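Local coordinates for protein tyrosyl-tRNA synthetase (PDB 2CYC) that attaches tyrosine to its cognate tRNA as a homodimeric class I synthetase, probably by first activating the amino acid with ATP to form tyrosyl-AMP, at residues A[173-177]-A[196-201]; A[227-231]-A[258-262]; A[293-298]-A[319-325]. One frame throughout, in Å; residues are numbered along the deposited sequence.

Interaction 1 of 3, residues A[173-177]-A[196-201]. With TYR (tyrosine), chain C.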
ATOM      1  N   VAL A 173       1.863   7.962   8.129  1.00 13.02           N
ATOM      2  CA  VAL A 173       0.656   8.604   8.634  1.00 16.54           C
ATOM      3  C   VAL A 173      -0.105   7.642   9.555  1.00 17.22           C
ATOM      4  O   VAL A 173      -0.567   8.035  10.630  1.00 17.66           O
ATOM      5  CB  VAL A 173      -0.243   9.068   7.472  1.00 17.59           C
ATOM      6  CG1 VAL A 173      -1.577   9.566   7.994  1.00 10.97           C
ATOM      7  CG2 VAL A 173       0.465  10.181   6.705  1.00 14.29           C
ATOM      8  N   ALA A 174      -0.216   6.381   9.137  1.00 15.83           N
ATOM      9  CA  ALA A 174      -0.902   5.353   9.924  1.00 16.10           C
ATOM     10  C   ALA A 174      -0.221   5.139  11.278  1.00 16.49           C
ATOM     11  O   ALA A 174      -0.886   4.915  12.295  1.00 15.26           O
ATOM     12  CB  ALA A 174      -0.949   4.029   9.135  1.00 10.45           C
ATOM     13  N   ASP A 175       1.106   5.216  11.289  1.00 14.88           N
ATOM     14  CA  ASP A 175       1.862   5.056  12.525  1.00 17.49           C
ATOM     15  C   ASP A 175       1.368   6.052  13.563  1.00 22.65           C
ATOM     16  O   ASP A 175       1.342   5.759  14.761  1.00 14.83           O
ATOM     17  CB  ASP A 175       3.356   5.319  12.302  1.00 19.14           C
ATOM     18  CG  ASP A 175       4.007   4.290  11.414  1.00 17.71           C
ATOM     19  OD1 ASP A 175       3.480   3.164  11.318  1.00 17.86           O
ATOM     20  OD2 ASP A 175       5.059   4.610  10.831  1.00 18.01           O
ATOM     21  N   ILE A 176       0.999   7.241  13.096  1.00 15.39           N
ATOM     22  CA  ILE A 176       0.525   8.275  13.998  1.00 17.66           C
ATOM     23  C   ILE A 176      -0.816   7.910  14.628  1.00 15.67           C
ATOM     24  O   ILE A 176      -0.967   7.905  15.854  1.00 17.26           O
ATOM     25  CB  ILE A 176       0.401   9.646  13.260  1.00 22.69           C
ATOM     26  CG1 ILE A 176       1.804  10.195  12.963  1.00 18.51           C
ATOM     27  CG2 ILE A 176      -0.421  10.631  14.102  1.00 15.24           C
ATOM     28  CD1 ILE A 176       1.837  11.387  12.016  1.00 10.78           C
ATOM     29  N   PHE A 177      -1.790   7.583  13.792  1.00 16.65           N
ATOM     30  CA  PHE A 177      -3.112   7.267  14.306  1.00 21.17           C
ATOM     31  C   PHE A 177      -3.210   5.957  15.057  1.00 19.69           C
ATOM     32  O   PHE A 177      -3.924   5.871  16.050  1.00 19.61           O
ATOM     33  CB  PHE A 177      -4.120   7.345  13.162  1.00 16.57           C
ATOM     34  CG  PHE A 177      -4.267   8.733  12.624  1.00 19.82           C
ATOM     35  CD1 PHE A 177      -4.981   9.697  13.345  1.00 22.06           C
ATOM     36  CD2 PHE A 177      -3.599   9.119  11.469  1.00 15.70           C
ATOM     37  CE1 PHE A 177      -5.018  11.029  12.922  1.00 23.44           C
ATOM     38  CE2 PHE A 177      -3.626  10.453  11.035  1.00 16.54           C
ATOM     39  CZ  PHE A 177      -4.336  11.409  11.767  1.00 18.58           C
ATOM     40  N   ILE A 196      -0.639  15.835   5.825  1.00 21.33           N
ATOM     41  CA  ILE A 196      -1.623  14.860   5.363  1.00 19.68           C
ATOM     42  C   ILE A 196      -2.356  14.282   6.584  1.00 20.06           C
ATOM     43  O   ILE A 196      -3.579  14.162   6.591  1.00 22.06           O
ATOM     44  CB  ILE A 196      -0.943  13.726   4.569  1.00 20.65           C
ATOM     45  CG1 ILE A 196      -0.373  14.279   3.253  1.00 20.49           C
ATOM     46  CG2 ILE A 196      -1.948  12.621   4.291  1.00 17.15           C
ATOM     47  CD1 ILE A 196       0.578  13.329   2.529  1.00 18.24           C
ATOM     48  N   ALA A 197      -1.600  13.944   7.622  1.00 17.10           N
ATOM     49  CA  ALA A 197      -2.186  13.402   8.839  1.00 17.67           C
ATOM     50  C   ALA A 197      -3.266  14.348   9.380  1.00 20.10           C
ATOM     51  O   ALA A 197      -4.347  13.919   9.766  1.00 17.65           O
ATOM     52  CB  ALA A 197      -1.101  13.197   9.888  1.00 13.07           C
ATOM     53  N   ILE A 198      -2.966  15.640   9.402  1.00 18.33           N
ATOM     54  CA  ILE A 198      -3.915  16.614   9.901  1.00 21.08           C
ATOM     55  C   ILE A 198      -5.143  16.695   9.002  1.00 23.37           C
ATOM     56  O   ILE A 198      -6.262  16.799   9.501  1.00 21.48           O
ATOM     57  CB  ILE A 198      -3.234  17.990  10.054  1.00 20.75           C
ATOM     58  CG1 ILE A 198      -2.253  17.925  11.229  1.00 19.85           C
ATOM     59  CG2 ILE A 198      -4.260  19.076  10.288  1.00 19.62           C
ATOM     60  CD1 ILE A 198      -1.283  19.106  11.309  1.00 21.11           C
ATOM     61  N   GLU A 199      -4.939  16.621   7.688  1.00 22.72           N
ATOM     62  CA  GLU A 199      -6.045  16.650   6.720  1.00 25.57           C
ATOM     63  C   GLU A 199      -7.017  15.457   6.831  1.00 27.38           C
ATOM     64  O   GLU A 199      -8.230  15.629   6.707  1.00 26.08           O
ATOM     65  CB  GLU A 199      -5.501  16.680   5.287  1.00 29.97           C
ATOM     66  CG  GLU A 199      -5.205  18.066   4.731  1.00 39.89           C
ATOM     67  CD  GLU A 199      -4.456  18.012   3.404  1.00 44.26           C
ATOM     68  OE1 GLU A 199      -4.739  17.101   2.592  1.00 41.63           O
ATOM     69  OE2 GLU A 199      -3.593  18.888   3.169  1.00 47.05           O
ATOM     70  N   VAL A 200      -6.495  14.253   7.060  1.00 20.89           N
ATOM     71  CA  VAL A 200      -7.360  13.075   7.141  1.00 22.98           C
ATOM     72  C   VAL A 200      -7.819  12.678   8.543  1.00 21.00           C
ATOM     73  O   VAL A 200      -8.666  11.793   8.684  1.00 18.90           O
ATOM     74  CB  VAL A 200      -6.667  11.827   6.522  1.00 25.28           C
ATOM     75  CG1 VAL A 200      -6.180  12.140   5.092  1.00 19.95           C
ATOM     76  CG2 VAL A 200      -5.494  11.379   7.419  1.00 19.94           C
ATOM     77  N   ALA A 201      -7.268  13.321   9.572  1.00 16.26           N
ATOM     78  CA  ALA A 201      -7.592  12.959  10.960  1.00 20.90           C
ATOM     79  C   ALA A 201      -9.059  12.703  11.288  1.00 23.60           C
ATOM     80  O   ALA A 201      -9.404  11.677  11.879  1.00 22.95           O
ATOM     81  CB  ALA A 201      -7.044  14.017  11.920  1.00 13.49           C
TER
HETATM   82  N   TYR C 701      10.488   9.173   7.427  1.00 14.73           N
HETATM   83  CA  TYR C 701      11.322   9.324   8.657  1.00 22.87           C
HETATM   84  C   TYR C 701      12.767   9.652   8.286  1.00 25.66           C
HETATM   85  O   TYR C 701      13.100   9.581   7.083  1.00 26.49           O
HETATM   86  CB  TYR C 701      11.277   8.031   9.488  1.00 14.73           C
HETATM   87  CG  TYR C 701       9.898   7.707  10.030  1.00 17.44           C
HETATM   88  CD1 TYR C 701       9.246   8.579  10.902  1.00 14.90           C
HETATM   89  CD2 TYR C 701       9.243   6.526   9.671  1.00 17.69           C
HETATM   90  CE1 TYR C 701       7.966   8.283  11.402  1.00 16.73           C
HETATM   91  CE2 TYR C 701       7.978   6.218  10.169  1.00 16.39           C
HETATM   92  CZ  TYR C 701       7.342   7.098  11.028  1.00 16.40           C
HETATM   93  OH  TYR C 701       6.079   6.790  11.506  1.00 16.00           O
HETATM   94  OXT TYR C 701      13.550   9.971   9.202  1.00 26.11           O

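Interaction 2 of 3, residues A[227-231]-A[258-262]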
ATOM      1  N   LEU A 227      22.638  21.947   9.713  1.00 25.70           N
ATOM      2  CA  LEU A 227      23.375  21.833   8.458  1.00 23.84           C
ATOM      3  C   LEU A 227      24.634  20.999   8.613  1.00 26.18           C
ATOM      4  O   LEU A 227      25.204  20.914   9.703  1.00 22.38           O
ATOM      5  CB  LEU A 227      23.794  23.218   7.963  1.00 22.25           C
ATOM      6  CG  LEU A 227      22.685  24.166   7.523  1.00 27.64           C
ATOM      7  CD1 LEU A 227      23.274  25.541   7.236  1.00 27.98           C
ATOM      8  CD2 LEU A 227      21.978  23.590   6.289  1.00 22.60           C
ATOM      9  N   GLY A 228      25.056  20.370   7.520  1.00 24.92           N
ATOM     10  CA  GLY A 228      26.292  19.615   7.544  1.00 23.39           C
ATOM     11  C   GLY A 228      27.389  20.678   7.564  1.00 21.03           C
ATOM     12  O   GLY A 228      27.121  21.836   7.261  1.00 19.84           O
ATOM     13  N   LEU A 229      28.620  20.303   7.899  1.00 23.29           N
ATOM     14  CA  LEU A 229      29.712  21.271   7.977  1.00 24.30           C
ATOM     15  C   LEU A 229      30.413  21.587   6.655  1.00 27.92           C
ATOM     16  O   LEU A 229      31.247  22.487   6.602  1.00 26.77           O
ATOM     17  CB  LEU A 229      30.747  20.786   8.993  1.00 19.79           C
ATOM     18  CG  LEU A 229      30.206  20.587  10.413  1.00 25.91           C
ATOM     19  CD1 LEU A 229      31.254  19.921  11.294  1.00 19.96           C
ATOM     20  CD2 LEU A 229      29.785  21.931  10.987  1.00 18.51           C
ATOM     21  N   GLN A 230      30.062  20.865   5.592  1.00 28.82           N
ATOM     22  CA  GLN A 230      30.693  21.061   4.286  1.00 30.24           C
ATOM     23  C   GLN A 230      30.341  22.382   3.599  1.00 32.68           C
ATOM     24  O   GLN A 230      29.267  22.945   3.826  1.00 30.49           O
ATOM     25  CB  GLN A 230      30.343  19.895   3.347  1.00 28.08           C
ATOM     26  CG  GLN A 230      28.906  19.900   2.796  1.00 30.05           C
ATOM     27  CD  GLN A 230      27.868  19.434   3.808  1.00 32.29           C
ATOM     28  OE1 GLN A 230      28.187  18.725   4.771  1.00 30.64           O
ATOM     29  NE2 GLN A 230      26.614  19.809   3.580  1.00 26.39           N
ATOM     30  N   GLU A 231      31.248  22.877   2.755  1.00 35.69           N
ATOM     31  CA  GLU A 231      30.985  24.120   2.044  1.00 41.21           C
ATOM     32  C   GLU A 231      29.932  23.844   0.979  1.00 37.14           C
ATOM     33  O   GLU A 231      29.857  22.738   0.445  1.00 40.86           O
ATOM     34  CB  GLU A 231      32.259  24.680   1.397  1.00 46.88           C
ATOM     35  CG  GLU A 231      32.839  23.845   0.270  1.00 61.87           C
ATOM     36  CD  GLU A 231      33.267  24.698  -0.920  1.00 70.91           C
ATOM     37  OE1 GLU A 231      33.968  25.717  -0.715  1.00 65.84           O
ATOM     38  OE2 GLU A 231      32.904  24.345  -2.065  1.00 77.82           O
ATOM     39  N   TYR A 258      32.691  12.713   6.930  1.00 38.06           N
ATOM     40  CA  TYR A 258      33.700  13.725   7.238  1.00 41.26           C
ATOM     41  C   TYR A 258      33.119  15.113   7.509  1.00 38.95           C
ATOM     42  O   TYR A 258      33.791  15.963   8.101  1.00 33.01           O
ATOM     43  CB  TYR A 258      34.718  13.805   6.087  1.00 55.06           C
ATOM     44  CG  TYR A 258      34.385  14.838   5.026  1.00 65.37           C
ATOM     45  CD1 TYR A 258      34.930  16.124   5.084  1.00 73.84           C
ATOM     46  CD2 TYR A 258      33.502  14.541   3.983  1.00 72.48           C
ATOM     47  CE1 TYR A 258      34.601  17.094   4.130  1.00 82.24           C
ATOM     48  CE2 TYR A 258      33.163  15.502   3.023  1.00 77.74           C
ATOM     49  CZ  TYR A 258      33.715  16.777   3.102  1.00 82.99           C
ATOM     50  OH  TYR A 258      33.374  17.737   2.170  1.00 83.70           O
ATOM     51  N   SER A 259      31.881  15.344   7.071  1.00 33.56           N
ATOM     52  CA  SER A 259      31.222  16.640   7.257  1.00 33.68           C
ATOM     53  C   SER A 259      30.052  16.582   8.233  1.00 32.82           C
ATOM     54  O   SER A 259      29.237  17.510   8.315  1.00 31.10           O
ATOM     55  CB  SER A 259      30.731  17.183   5.920  1.00 31.71           C
ATOM     56  OG  SER A 259      31.821  17.626   5.140  1.00 46.20           O
ATOM     57  N   ALA A 260      29.971  15.482   8.966  1.00 31.84           N
ATOM     58  CA  ALA A 260      28.921  15.315   9.947  1.00 27.80           C
ATOM     59  C   ALA A 260      29.585  14.863  11.234  1.00 27.60           C
ATOM     60  O   ALA A 260      30.550  14.108  11.208  1.00 24.89           O
ATOM     61  CB  ALA A 260      27.925  14.271   9.475  1.00 27.85           C
ATOM     62  N   VAL A 261      29.088  15.342  12.365  1.00 22.31           N
ATOM     63  CA  VAL A 261      29.647  14.921  13.631  1.00 21.75           C
ATOM     64  C   VAL A 261      28.661  13.944  14.264  1.00 25.39           C
ATOM     65  O   VAL A 261      27.454  14.199  14.299  1.00 23.29           O
ATOM     66  CB  VAL A 261      29.891  16.118  14.562  1.00 22.51           C
ATOM     67  CG1 VAL A 261      30.242  15.625  15.968  1.00 17.20           C
ATOM     68  CG2 VAL A 261      31.035  16.981  14.001  1.00 19.96           C
ATOM     69  N   PHE A 262      29.186  12.817  14.736  1.00 21.06           N
ATOM     70  CA  PHE A 262      28.375  11.789  15.371  1.00 22.52           C
ATOM     71  C   PHE A 262      28.514  11.876  16.888  1.00 19.54           C
ATOM     72  O   PHE A 262      29.550  12.301  17.410  1.00 21.91           O
ATOM     73  CB  PHE A 262      28.784  10.419  14.834  1.00 21.95           C
ATOM     74  CG  PHE A 262      28.716  10.331  13.330  1.00 23.90           C
ATOM     75  CD1 PHE A 262      29.868  10.194  12.571  1.00 22.17           C
ATOM     76  CD2 PHE A 262      27.492  10.419  12.672  1.00 23.48           C
ATOM     77  CE1 PHE A 262      29.802  10.143  11.175  1.00 29.88           C
ATOM     78  CE2 PHE A 262      27.417  10.370  11.274  1.00 27.62           C
ATOM     79  CZ  PHE A 262      28.571  10.232  10.530  1.00 21.74           C
TER
HETATM   80  O   HOH W   1      33.891  20.756   2.235  1.00 47.19           O

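Interaction 3 of 3, residues A[293-298]-A[319-325]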
ATOM      1  N   VAL A 293      25.986  26.717  16.692  1.00 19.72           N
ATOM      2  CA  VAL A 293      26.104  27.569  17.873  1.00 23.04           C
ATOM      3  C   VAL A 293      24.705  28.019  18.313  1.00 21.42           C
ATOM      4  O   VAL A 293      24.371  27.990  19.489  1.00 20.48           O
ATOM      5  CB  VAL A 293      26.959  28.847  17.587  1.00 22.73           C
ATOM      6  CG1 VAL A 293      26.811  29.843  18.729  1.00 14.17           C
ATOM      7  CG2 VAL A 293      28.427  28.475  17.413  1.00 21.89           C
ATOM      8  N   GLU A 294      23.885  28.426  17.356  1.00 22.34           N
ATOM      9  CA  GLU A 294      22.552  28.887  17.691  1.00 24.63           C
ATOM     10  C   GLU A 294      21.637  27.808  18.258  1.00 24.19           C
ATOM     11  O   GLU A 294      20.997  28.020  19.280  1.00 19.86           O
ATOM     12  CB  GLU A 294      21.864  29.504  16.472  1.00 20.94           C
ATOM     13  CG  GLU A 294      20.478  30.057  16.827  1.00 24.55           C
ATOM     14  CD  GLU A 294      19.797  30.746  15.670  1.00 22.37           C
ATOM     15  OE1 GLU A 294      18.739  31.365  15.896  1.00 34.02           O
ATOM     16  OE2 GLU A 294      20.309  30.664  14.532  1.00 27.85           O
ATOM     17  N   TYR A 295      21.580  26.653  17.598  1.00 19.62           N
ATOM     18  CA  TYR A 295      20.689  25.578  18.027  1.00 24.90           C
ATOM     19  C   TYR A 295      21.184  24.589  19.079  1.00 22.63           C
ATOM     20  O   TYR A 295      20.380  23.911  19.708  1.00 21.34           O
ATOM     21  CB  TYR A 295      20.191  24.835  16.793  1.00 17.18           C
ATOM     22  CG  TYR A 295      19.251  25.693  15.989  1.00 23.50           C
ATOM     23  CD1 TYR A 295      17.896  25.768  16.317  1.00 21.32           C
ATOM     24  CD2 TYR A 295      19.723  26.488  14.936  1.00 20.99           C
ATOM     25  CE1 TYR A 295      17.031  26.615  15.616  1.00 26.09           C
ATOM     26  CE2 TYR A 295      18.870  27.341  14.233  1.00 20.50           C
ATOM     27  CZ  TYR A 295      17.527  27.398  14.578  1.00 26.24           C
ATOM     28  OH  TYR A 295      16.679  28.238  13.888  1.00 31.30           O
ATOM     29  N   ILE A 296      22.494  24.500  19.273  1.00 22.75           N
ATOM     30  CA  ILE A 296      23.022  23.595  20.285  1.00 19.87           C
ATOM     31  C   ILE A 296      23.473  24.398  21.503  1.00 21.70           C
ATOM     32  O   ILE A 296      22.855  24.331  22.573  1.00 21.35           O
ATOM     33  CB  ILE A 296      24.214  22.749  19.739  1.00 18.99           C
ATOM     34  CG1 ILE A 296      23.742  21.879  18.563  1.00 14.40           C
ATOM     35  CG2 ILE A 296      24.776  21.858  20.846  1.00 21.99           C
ATOM     36  CD1 ILE A 296      24.811  20.940  17.996  1.00 14.20           C
ATOM     37  N   ILE A 297      24.525  25.193  21.328  1.00 20.51           N
ATOM     38  CA  ILE A 297      25.077  25.985  22.424  1.00 20.17           C
ATOM     39  C   ILE A 297      24.094  26.971  23.075  1.00 20.62           C
ATOM     40  O   ILE A 297      24.059  27.088  24.299  1.00 20.31           O
ATOM     41  CB  ILE A 297      26.356  26.718  21.952  1.00 21.91           C
ATOM     42  CG1 ILE A 297      27.378  25.668  21.481  1.00 22.37           C
ATOM     43  CG2 ILE A 297      26.929  27.573  23.085  1.00 17.27           C
ATOM     44  CD1 ILE A 297      28.675  26.229  20.912  1.00 27.01           C
ATOM     45  N   PHE A 298      23.300  27.675  22.273  1.00 14.17           N
ATOM     46  CA  PHE A 298      22.322  28.609  22.833  1.00 26.86           C
ATOM     47  C   PHE A 298      20.911  28.044  22.740  1.00 26.92           C
ATOM     48  O   PHE A 298      19.948  28.779  22.508  1.00 24.20           O
ATOM     49  CB  PHE A 298      22.380  29.975  22.125  1.00 23.31           C
ATOM     50  CG  PHE A 298      23.632  30.735  22.414  1.00 28.76           C
ATOM     51  CD1 PHE A 298      24.753  30.589  21.604  1.00 30.64           C
ATOM     52  CD2 PHE A 298      23.729  31.517  23.562  1.00 31.35           C
ATOM     53  CE1 PHE A 298      25.957  31.202  21.936  1.00 28.28           C
ATOM     54  CE2 PHE A 298      24.927  32.133  23.903  1.00 30.80           C
ATOM     55  CZ  PHE A 298      26.045  31.973  23.089  1.00 35.80           C
ATOM     56  N   TYR A 319      29.729  35.061  26.049  1.00 32.47           N
ATOM     57  CA  TYR A 319      28.453  35.447  25.467  1.00 33.00           C
ATOM     58  C   TYR A 319      27.292  34.843  26.247  1.00 33.05           C
ATOM     59  O   TYR A 319      27.399  33.736  26.779  1.00 32.54           O
ATOM     60  CB  TYR A 319      28.373  35.002  24.011  1.00 31.17           C
ATOM     61  CG  TYR A 319      29.432  35.616  23.130  1.00 33.51           C
ATOM     62  CD1 TYR A 319      30.663  34.985  22.941  1.00 29.37           C
ATOM     63  CD2 TYR A 319      29.201  36.824  22.471  1.00 32.65           C
ATOM     64  CE1 TYR A 319      31.641  35.541  22.114  1.00 29.41           C
ATOM     65  CE2 TYR A 319      30.172  37.389  21.642  1.00 34.23           C
ATOM     66  CZ  TYR A 319      31.386  36.741  21.468  1.00 32.06           C
ATOM     67  OH  TYR A 319      32.334  37.288  20.641  1.00 34.35           O
ATOM     68  N   THR A 320      26.184  35.576  26.313  1.00 31.29           N
ATOM     69  CA  THR A 320      25.012  35.105  27.036  1.00 34.04           C
ATOM     70  C   THR A 320      23.867  34.787  26.094  1.00 33.81           C
ATOM     71  O   THR A 320      22.980  34.002  26.431  1.00 40.65           O
ATOM     72  CB  THR A 320      24.532  36.142  28.067  1.00 35.04           C
ATOM     73  OG1 THR A 320      24.250  37.381  27.403  1.00 35.03           O
ATOM     74  CG2 THR A 320      25.603  36.363  29.133  1.00 30.19           C
ATOM     75  N   THR A 321      23.872  35.405  24.919  1.00 33.39           N
ATOM     76  CA  THR A 321      22.826  35.140  23.941  1.00 32.79           C
ATOM     77  C   THR A 321      23.457  34.953  22.570  1.00 36.78           C
ATOM     78  O   THR A 321      24.544  35.465  22.300  1.00 33.53           O
ATOM     79  CB  THR A 321      21.800  36.290  23.848  1.00 38.69           C
ATOM     80  OG1 THR A 321      22.407  37.425  23.221  1.00 36.34           O
ATOM     81  CG2 THR A 321      21.300  36.678  25.241  1.00 37.79           C
ATOM     82  N   PHE A 322      22.775  34.211  21.707  1.00 32.31           N
ATOM     83  CA  PHE A 322      23.289  33.974  20.376  1.00 30.29           C
ATOM     84  C   PHE A 322      23.433  35.294  19.635  1.00 34.20           C
ATOM     85  O   PHE A 322      24.420  35.522  18.928  1.00 30.63           O
ATOM     86  CB  PHE A 322      22.356  33.057  19.599  1.00 20.57           C
ATOM     87  CG  PHE A 322      22.753  32.882  18.161  1.00 25.27           C
ATOM     88  CD1 PHE A 322      23.956  32.269  17.828  1.00 19.64           C
ATOM     89  CD2 PHE A 322      21.941  33.360  17.140  1.00 22.24           C
ATOM     90  CE1 PHE A 322      24.342  32.136  16.502  1.00 23.27           C
ATOM     91  CE2 PHE A 322      22.318  33.229  15.806  1.00 26.36           C
ATOM     92  CZ  PHE A 322      23.523  32.616  15.489  1.00 27.25           C
ATOM     93  N   GLU A 323      22.447  36.167  19.810  1.00 35.20           N
ATOM     94  CA  GLU A 323      22.453  37.454  19.138  1.00 35.91           C
ATOM     95  C   GLU A 323      23.741  38.240  19.373  1.00 32.50           C
ATOM     96  O   GLU A 323      24.293  38.808  18.435  1.00 27.86           O
ATOM     97  CB  GLU A 323      21.241  38.283  19.569  1.00 39.00           C
ATOM     98  CG  GLU A 323      20.878  39.343  18.553  1.00 54.46           C
ATOM     99  CD  GLU A 323      20.562  38.746  17.188  1.00 63.87           C
ATOM    100  OE1 GLU A 323      20.567  39.503  16.193  1.00 68.93           O
ATOM    101  OE2 GLU A 323      20.302  37.521  17.111  1.00 67.45           O
ATOM    102  N   GLU A 324      24.221  38.279  20.613  1.00 34.68           N
ATOM    103  CA  GLU A 324      25.466  38.996  20.909  1.00 38.22           C
ATOM    104  C   GLU A 324      26.601  38.386  20.090  1.00 39.29           C
ATOM    105  O   GLU A 324      27.359  39.097  19.422  1.00 37.18           O
ATOM    106  CB  GLU A 324      25.854  38.880  22.387  1.00 38.02           C
ATOM    107  CG  GLU A 324      24.756  39.146  23.390  1.00 49.45           C
ATOM    108  CD  GLU A 324      25.255  39.025  24.823  1.00 50.36           C
ATOM    109  OE1 GLU A 324      26.081  38.125  25.095  1.00 49.90           O
ATOM    110  OE2 GLU A 324      24.815  39.823  25.678  1.00 56.48           O
ATOM    111  N   LEU A 325      26.715  37.059  20.151  1.00 33.69           N
ATOM    112  CA  LEU A 325      27.773  36.361  19.433  1.00 30.68           C
ATOM    113  C   LEU A 325      27.689  36.602  17.937  1.00 27.66           C
ATOM    114  O   LEU A 325      28.699  36.862  17.284  1.00 30.99           O
ATOM    115  CB  LEU A 325      27.728  34.855  19.731  1.00 24.81           C
ATOM    116  CG  LEU A 325      28.839  34.028  19.068  1.00 22.77           C
ATOM    117  CD1 LEU A 325      29.094  32.770  19.873  1.00 21.63           C
ATOM    118  CD2 LEU A 325      28.459  33.693  17.626  1.00 14.01           C
TER

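Interaction 1 of 3, residues A[173-177]-A[196-201]
Phe177 reaches from helix 164-178 to the C-terminal part of helix 191-200 and meets Ala197, Val200 and Ala201. Its CB leaves the backbone toward the partner helix. CG stands anti to the carbonyl carbon (chi1 -65°), which sends the ring outward across the gap. At the ring, CE2 touches Ala197 CB at 3.9 Å and also meets CG2 of Val200. On the other branch, CE1 lies 3.7 Å from Ala201 CB. The tip CZ comes 3.2 Å from the backbone oxygen of Ala197, which sits at the ring edge, close to its plane. Val173 CG1, one turn earlier on the same helix as Phe177, lies in the ring plane beside the CD2-CE2 bond.

Val173 packs beside the ring. Its CG1 is 4.0 Å from Ala197 CA, and its CG2 meets Ile196 CG2, where the two side chains cross at about a right angle. Ile176 adds CD1 against Ala197 CB. The small Ala197 thus receives three larger side chains from one helix. The contact is buried and apolar, with no hydrogen bond between the segments.

The two helices belong to the Rossmann-like catalytic core of a class I synthetase. Strand 183-187, part of the central sheet, lies between them in sequence. Their short segments cross at -57°, with the axes 10.1 Å apart at closest approach.

Asp175 points from another side of helix 164-178 into the tyrosine pocket. Its OD2 accepts a hydrogen bond from the phenol OH of the bound tyrosine; the modelled length is very short, so its exact value is doubtful. OD1 of Asp175 is held by Tyr130 OH, and OD2 has a weak second bond from His76. Tyr37, another residue of the pocket, touches both Asp175 and Ile176.

Interaction 2 of 3, residues A[227-231]-A[258-262]
The Tyr258 ring brings its OH to 3.9 Å from Gln230 CB. Ser259 CB stands over the centre of one ring face. The tyrosine is poorly ordered, so this edge of the contact is softly defined. A water links its OH to Glu231 N, with the Glu231 bond weak. The other flat group is the Gln230 amide. The side chain folds back on itself, and the bend at chi2 (-77°) brings Gln230 OE1 to Ser259 CB, 3.2 Å away. Ser259 OG packs against Gln230 CB, also at 3.2 Å. The amide has partners beyond the two segments as well. OE1 bonds to Ser255 OG of the KMSKS motif, while NE2 bonds to Met250 O. Both ends of the amide are therefore used, which fixes its rotation.

One direct hydrogen bond joins the two backbones. Leu229 N gives it to Ser259 O at 2.9 Å, almost straight at 174° and in the carbonyl plane. Next to it, Leu229 CD1 meets Val261 CG2 at 4.0 Å, an apolar touch on the buried side.

Neither segment is regular helix or strand. The contact brings together the loops on either side of helix 240-250 and the KMSKS region, and Lys254 of that motif probably binds ATP. Backbone bonds tie Gly228 to Met250 and Val261 to Leu48. Leu229 and Val261 both rest on Trp292 of helix 288-297, and Val261 also touches Lys273 of helix 267-276.

Interaction 3 of 3, residues A[293-298]-A[319-325]
Phe298 and Phe322 meet where the C-terminal end of helix 288-297 packs on the N-capped start of helix 322-330, in the helical part that follows the KMSKS loop. Thr321 is the N-cap. The two phenylalanines cross at about a right angle, with Phe322 CB 3.9 Å from Phe298 CG. Phe298 is the main bump. Its ring slots into a hollow formed by residues 319-322 and Leu325. Phe322 N and Thr321 C lie over one face, with Phe322 N 3.4 Å from Phe298 CD2. Tyr319 CB and Thr320 C lie at the edge. Leu325 CD1 borders Phe298 CE1 at 4.1 Å.

CG anti to the backbone N (chi1 174°) lays the Phe322 ring flat against the Glu294 side chain, with its edge at Val293 CG1 and Phe298 CD1. Glu294 CB sits over the Phe322 ring centre at 3.5 Å, a CH-pi contact. The extended Glu294 chain runs on across that face, and its carboxylate stacks nearly parallel to the ring, 9° apart. Val293 CG1 also meets Leu325 CD1 at 3.9 Å.

At the cap, Glu324 N bonds to Thr321 OG1. Glu324 OE1 accepts Thr320 N at 2.8 Å, met from 39° above the carboxylate plane.

How the interactions relate
From the N terminus the three contacts follow in series; none nests in or crosses another. Interaction 1 closes a loop of 18 residues holding strand 183-187, and joins two helices of the catalytic core beside the tyrosine pocket. Interaction 2 closes 26 residues carrying helix 240-250 and the KMSKS motif. Interaction 3 closes 20 residues that include strand 305-307 and most of strand 317-319. Interactions 2 and 3 have centres about 19 Å apart and share helix 288-297: Trp292 packs on interaction 2, and the next residue, Val293, begins interaction 3. Interaction 1 lies on the opposite side of the chain's centre, its centre about 33 Å from that of interaction 2 and about 36 Å from that of interaction 3.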